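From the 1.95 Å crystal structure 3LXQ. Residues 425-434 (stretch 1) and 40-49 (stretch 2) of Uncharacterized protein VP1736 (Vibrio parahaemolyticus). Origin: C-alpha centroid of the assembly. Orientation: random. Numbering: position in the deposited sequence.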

ATOM      1  N   ILE A 425      21.833  -1.257  13.316  1.00 46.25           N
ATOM      2  CA  ILE A 425      20.822  -1.139  14.375  1.00 46.06           C
ATOM      3  C   ILE A 425      20.247   0.280  14.454  1.00 44.82           C
ATOM      4  O   ILE A 425      19.045   0.449  14.622  1.00 43.61           O
ATOM      5  CB  ILE A 425      21.367  -1.579  15.763  1.00 49.42           C
ATOM      6  CG1 ILE A 425      21.684  -3.077  15.768  1.00 50.51           C
ATOM      7  CG2 ILE A 425      20.356  -1.264  16.875  1.00 50.11           C
ATOM      8  CD1 ILE A 425      22.341  -3.580  17.066  1.00 53.14           C
ATOM      9  N   ASP A 426      21.106   1.286  14.309  1.00 46.57           N
ATOM     10  CA  ASP A 426      20.711   2.692  14.437  1.00 46.57           C
ATOM     11  C   ASP A 426      19.805   3.155  13.302  1.00 43.07           C
ATOM     12  O   ASP A 426      18.939   4.001  13.505  1.00 42.32           O
ATOM     13  CB  ASP A 426      21.945   3.598  14.498  1.00 49.60           C
ATOM     14  CG  ASP A 426      22.617   3.607  15.879  1.00 55.12           C
ATOM     15  OD1 ASP A 426      22.260   2.772  16.740  1.00 56.29           O
ATOM     16  OD2 ASP A 426      23.508   4.461  16.100  1.00 57.41           O
ATOM     17  N   ARG A 427      20.026   2.618  12.106  1.00 41.73           N
ATOM     18  CA  ARG A 427      19.192   2.931  10.948  1.00 39.35           C
ATOM     19  C   ARG A 427      17.778   2.352  11.138  1.00 36.77           C
ATOM     20  O   ARG A 427      16.780   2.992  10.810  1.00 35.89           O
ATOM     21  CB  ARG A 427      19.835   2.394   9.667  1.00 39.13           C
ATOM     22  CG  ARG A 427      18.954   2.558   8.433  1.00 36.46           C
ATOM     23  CD  ARG A 427      19.620   1.972   7.213  1.00 36.43           C
ATOM     24  NE  ARG A 427      19.936   0.563   7.399  1.00 36.53           N
ATOM     25  CZ  ARG A 427      20.733  -0.140   6.603  1.00 37.79           C
ATOM     26  NH1 ARG A 427      21.294   0.438   5.553  1.00 37.68           N
ATOM     27  NH2 ARG A 427      20.967  -1.425   6.862  1.00 39.11           N
ATOM     28  N   ALA A 428      17.717   1.143  11.684  1.00 36.84           N
ATOM     29  CA  ALA A 428      16.455   0.457  11.973  1.00 34.98           C
ATOM     30  C   ALA A 428      15.681   1.192  13.066  1.00 35.06           C
ATOM     31  O   ALA A 428      14.494   1.493  12.902  1.00 33.29           O
ATOM     32  CB  ALA A 428      16.728  -0.987  12.390  1.00 35.49           C
ATOM     33  N   LYS A 429      16.366   1.471  14.176  1.00 37.46           N
ATOM     34  CA  LYS A 429      15.791   2.211  15.312  1.00 38.44           C
ATOM     35  C   LYS A 429      15.274   3.581  14.869  1.00 37.59           C
ATOM     36  O   LYS A 429      14.131   3.958  15.168  1.00 36.78           O
ATOM     37  CB  LYS A 429      16.812   2.322  16.469  1.00 41.53           C
ATOM     38  CG  LYS A 429      16.233   2.753  17.817  1.00 43.16           C
ATOM     39  CD  LYS A 429      17.281   2.666  18.937  1.00 48.72           C
ATOM     40  CE  LYS A 429      16.881   3.513  20.158  1.00 50.93           C
ATOM     41  NZ  LYS A 429      18.007   3.725  21.128  1.00 55.54           N
ATOM     42  N   ALA A 430      16.102   4.309  14.122  1.00 38.22           N
ATOM     43  CA  ALA A 430      15.727   5.631  13.617  1.00 37.46           C
ATOM     44  C   ALA A 430      14.421   5.581  12.803  1.00 34.89           C
ATOM     45  O   ALA A 430      13.531   6.422  12.980  1.00 34.78           O
ATOM     46  CB  ALA A 430      16.858   6.221  12.791  1.00 38.37           C
ATOM     47  N   ASN A 431      14.309   4.591  11.923  1.00 32.83           N
ATOM     48  CA  ASN A 431      13.100   4.409  11.125  1.00 31.33           C
ATOM     49  C   ASN A 431      11.886   3.892  11.926  1.00 30.93           C
ATOM     50  O   ASN A 431      10.749   4.261  11.636  1.00 30.65           O
ATOM     51  CB  ASN A 431      13.395   3.552   9.895  1.00 29.91           C
ATOM     52  CG  ASN A 431      14.099   4.342   8.799  1.00 31.63           C
ATOM     53  OD1 ASN A 431      13.492   5.190   8.132  1.00 32.70           O
ATOM     54  ND2 ASN A 431      15.377   4.064   8.603  1.00 31.93           N
ATOM     55  N   ALA A 432      12.144   3.066  12.943  1.00 31.53           N
ATOM     56  CA  ALA A 432      11.120   2.620  13.894  1.00 31.61           C
ATOM     57  C   ALA A 432      10.451   3.782  14.630  1.00 32.10           C
ATOM     58  O   ALA A 432       9.268   3.718  14.954  1.00 32.28           O
ATOM     59  CB  ALA A 432      11.730   1.659  14.919  1.00 32.45           C
ATOM     60  N   LEU A 433      11.226   4.825  14.915  1.00 33.08           N
ATOM     61  CA  LEU A 433      10.772   5.953  15.727  1.00 33.45           C
ATOM     62  C   LEU A 433      10.086   7.060  14.944  1.00 32.73           C
ATOM     63  O   LEU A 433       9.375   7.889  15.530  1.00 33.07           O
ATOM     64  CB  LEU A 433      11.961   6.571  16.459  1.00 36.18           C
ATOM     65  CG  LEU A 433      12.660   5.747  17.528  1.00 38.13           C
ATOM     66  CD1 LEU A 433      13.941   6.449  17.964  1.00 41.64           C
ATOM     67  CD2 LEU A 433      11.736   5.520  18.720  1.00 40.59           C
ATOM     68  N   PHE A 434      10.320   7.100  13.636  1.00 30.53           N
ATOM     69  CA  PHE A 434       9.990   8.302  12.865  1.00 30.72           C
ATOM     70  C   PHE A 434       8.500   8.659  12.882  1.00 30.30           C
ATOM     71  O   PHE A 434       8.142   9.780  13.247  1.00 31.68           O
ATOM     72  CB  PHE A 434      10.525   8.226  11.422  1.00 29.41           C
ATOM     73  CG  PHE A 434      10.045   9.351  10.550  1.00 30.49           C
ATOM     74  CD1 PHE A 434      10.501  10.645  10.755  1.00 30.14           C
ATOM     75  CD2 PHE A 434       9.119   9.120   9.542  1.00 30.18           C
ATOM     76  CE1 PHE A 434      10.056  11.689   9.966  1.00 31.22           C
ATOM     77  CE2 PHE A 434       8.662  10.163   8.747  1.00 33.01           C
ATOM     78  CZ  PHE A 434       9.134  11.457   8.961  1.00 31.75           C
TER
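Stretch 2 40-49: SAEQFYGKMD

Stretch 2 packs as a short helix followed by an extended tail against one side of the helix formed by residues 425-434, burying 477 Å² in all. Its helical part, residues 41-45, runs roughly antiparallel to stretch 1, with 148° between the N-to-C directions and a closest approach of the axes of 9.7 Å. The register follows from this direction: Ala-41 lies by Leu-433, Tyr-45 by Lys-429, and Met-48, beyond the helix, by Ala-430.

Ser-40 makes no contact with stretch 1. At Ala-41 the two backbones come closest, with 5.6 Å between Ala-41 CA and Leu-433 CA. The CA-to-CB bond of Ala-41 points toward stretch 1, and its CB lies 3.9 Å from Leu-433 CD2 and 4.0 Å from Ala-432 O. The same leucine methyl, CD2, also rests 3.9 Å from Glu-42 N, whereas little of Glu-42 is covered, its CA-to-CB bond pointing sideways. The CA-to-CB bond of Gln-43, whose side chain is modelled only to CB, points away, and the end of the Phe-44 side chain likewise leads away from stretch 1.

One turn after Ala-41, the CA-to-CB bond of Tyr-45 again points toward stretch 1. With chi1 in the m well, its ring meets Ala-432 obliquely, CD2 lying 3.9 Å from Ala-432 CB, while the hydroxyl is hydrogen-bonded elsewhere in the structure. Gly-46 N still donates to Glu-42 O (3.1 Å), but Gly-46 itself leaves helical geometry with phi/psi of 106/161°. At these angles a CB would jam against the carbonyl oxygen of Tyr-45, and it would also sit only 3.2 Å from Lys-429 NZ. Gly-46 O packs 3.8 Å from Leu-433 CD2.

The turn brings successive carbonyl groups to the extended, all-t side chain of Lys-429. Lys-429 CE passes 3.4 Å from Tyr-45 O and 3.8 Å from Gly-46 O. Lys-429 NZ donates a hydrogen bond to Lys-47 O at 3.0 Å, the only hydrogen bond across the two stretches. The CA-to-CB bond of Lys-47 points away; its side chain is modelled only to CB, and the contact seen is made by its carbonyl oxygen.

Met-48, modelled as selenomethionine, is extended (phi/psi -158/140°) and has the largest covered area of any residue here. Its CB packs 3.6 Å from Leu-433 CD1, SE lies 3.9 Å from Ala-430 CB, and CE reaches Asp-426, 3.4 Å from its O and 3.9 Å from its CB. The side chain thus continues the contact toward the N-terminal end of stretch 1. Asp-49 is exposed and makes no contact.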

ATOM      1  N   SER A  40       3.410   5.563  22.136  1.00 71.54           N
ATOM      2  CA  SER A  40       4.679   6.272  21.854  1.00 68.59           C
ATOM      3  C   SER A  40       5.827   5.282  21.628  1.00 62.74           C
ATOM      4  O   SER A  40       6.093   4.422  22.470  1.00 61.69           O
ATOM      5  CB  SER A  40       5.012   7.247  22.988  1.00 72.07           C
ATOM      6  OG  SER A  40       6.137   8.043  22.645  1.00 69.86           O
ATOM      7  N   ALA A  41       6.495   5.409  20.484  1.00 59.78           N
ATOM      8  CA  ALA A  41       7.559   4.480  20.098  1.00 55.60           C
ATOM      9  C   ALA A  41       8.815   4.620  20.954  1.00 54.48           C
ATOM     10  O   ALA A  41       9.560   3.656  21.123  1.00 52.67           O
ATOM     11  CB  ALA A  41       7.904   4.638  18.615  1.00 55.17           C
ATOM     12  N   GLU A  42       9.049   5.821  21.479  1.00 56.88           N
ATOM     13  CA  GLU A  42      10.143   6.054  22.422  1.00 58.39           C
ATOM     14  C   GLU A  42      10.086   5.089  23.613  1.00 59.21           C
ATOM     15  O   GLU A  42      11.109   4.531  24.008  1.00 59.14           O
ATOM     16  CB  GLU A  42      10.153   7.508  22.903  1.00 62.77           C
ATOM     17  CG  GLU A  42      11.097   8.426  22.119  1.00 63.40           C
ATOM     18  CD  GLU A  42      11.784   9.465  23.007  1.00 70.23           C
ATOM     19  OE1 GLU A  42      11.773  10.666  22.654  1.00 72.95           O
ATOM     20  OE2 GLU A  42      12.338   9.086  24.064  1.00 73.68           O
ATOM     21  N   GLN A  43       8.883   4.873  24.146  1.00 60.82           N
ATOM     22  CA  GLN A  43       8.664   4.008  25.314  1.00 62.63           C
ATOM     23  C   GLN A  43       9.016   2.532  25.077  1.00 58.97           C
ATOM     24  O   GLN A  43       9.352   1.821  26.024  1.00 60.68           O
ATOM     25  CB  GLN A  43       7.214   4.127  25.809  1.00 66.13           C
ATOM     26  N   PHE A  44       8.943   2.076  23.824  1.00 55.16           N
ATOM     27  CA  PHE A  44       9.157   0.656  23.504  1.00 52.74           C
ATOM     28  C   PHE A  44      10.585   0.321  23.082  1.00 51.81           C
ATOM     29  O   PHE A  44      11.113  -0.735  23.438  1.00 52.08           O
ATOM     30  CB  PHE A  44       8.216   0.195  22.384  1.00 51.25           C
ATOM     31  CG  PHE A  44       6.769   0.192  22.755  1.00 53.27           C
ATOM     32  CD1 PHE A  44       6.243  -0.815  23.568  1.00 53.98           C
ATOM     33  CD2 PHE A  44       5.914   1.176  22.266  1.00 55.44           C
ATOM     34  CE1 PHE A  44       4.893  -0.832  23.905  1.00 56.91           C
ATOM     35  CE2 PHE A  44       4.555   1.169  22.600  1.00 58.93           C
ATOM     36  CZ  PHE A  44       4.046   0.159  23.423  1.00 59.69           C
ATOM     37  N   TYR A  45      11.187   1.216  22.305  1.00 51.57           N
ATOM     38  CA  TYR A  45      12.431   0.921  21.580  1.00 51.55           C
ATOM     39  C   TYR A  45      13.649   1.678  22.105  1.00 54.24           C
ATOM     40  O   TYR A  45      14.786   1.390  21.714  1.00 55.75           O
ATOM     41  CB  TYR A  45      12.255   1.231  20.085  1.00 50.51           C
ATOM     42  CG  TYR A  45      11.062   0.567  19.425  1.00 49.69           C
ATOM     43  CD1 TYR A  45      10.740  -0.770  19.686  1.00 49.41           C
ATOM     44  CD2 TYR A  45      10.277   1.267  18.506  1.00 50.30           C
ATOM     45  CE1 TYR A  45       9.648  -1.383  19.073  1.00 49.77           C
ATOM     46  CE2 TYR A  45       9.177   0.657  17.879  1.00 51.34           C
ATOM     47  CZ  TYR A  45       8.870  -0.667  18.167  1.00 51.09           C
ATOM     48  OH  TYR A  45       7.792  -1.275  17.559  1.00 53.15           O
ATOM     49  N   GLY A  46      13.405   2.656  22.972  1.00 56.12           N
ATOM     50  CA  GLY A  46      14.472   3.505  23.494  1.00 59.98           C
ATOM     51  C   GLY A  46      14.454   4.893  22.887  1.00 59.90           C
ATOM     52  O   GLY A  46      13.864   5.118  21.827  1.00 56.91           O
ATOM     53  N   LYS A  47      15.110   5.822  23.572  1.00 64.24           N
ATOM     54  CA  LYS A  47      15.220   7.208  23.133  1.00 65.21           C
ATOM     55  C   LYS A  47      16.249   7.355  22.015  1.00 64.41           C
ATOM     56  O   LYS A  47      17.113   6.494  21.840  1.00 65.09           O
ATOM     57  CB  LYS A  47      15.605   8.102  24.319  1.00 71.65           C
HETATM   58  N   MSE A  48      16.122   8.441  21.254  1.00 63.85           N
HETATM   59  CA  MSE A  48      17.125   8.878  20.278  1.00 64.60           C
HETATM   60  C   MSE A  48      16.925  10.362  20.017  1.00 65.83           C
HETATM   61  O   MSE A  48      15.797  10.830  19.922  1.00 64.46           O
HETATM   62  CB  MSE A  48      17.000   8.105  18.959  1.00 61.47           C
HETATM   63  CG  MSE A  48      18.314   7.937  18.210  1.00 66.48           C
HETATM   64 SE   MSE A  48      18.118   7.374  16.333  1.00 71.33          SE
HETATM   65  CE  MSE A  48      19.333   5.853  16.352  1.00 72.24           C
ATOM     66  N   ASP A  49      18.024  11.099  19.902  1.00 69.29           N
ATOM     67  CA  ASP A  49      17.972  12.537  19.637  1.00 71.12           C
ATOM     68  C   ASP A  49      17.306  12.786  18.298  1.00 67.80           C
ATOM     69  O   ASP A  49      17.579  12.079  17.329  1.00 66.06           O
ATOM     70  CB  ASP A  49      19.381  13.125  19.647  1.00 75.89           C
ATOM     71  CG  ASP A  49      20.241  12.537  20.748  1.00 80.51           C
ATOM     72  OD1 ASP A  49      21.010  13.303  21.363  1.00 86.73           O
ATOM     73  OD2 ASP A  49      20.131  11.310  21.005  1.00 78.81           O
TER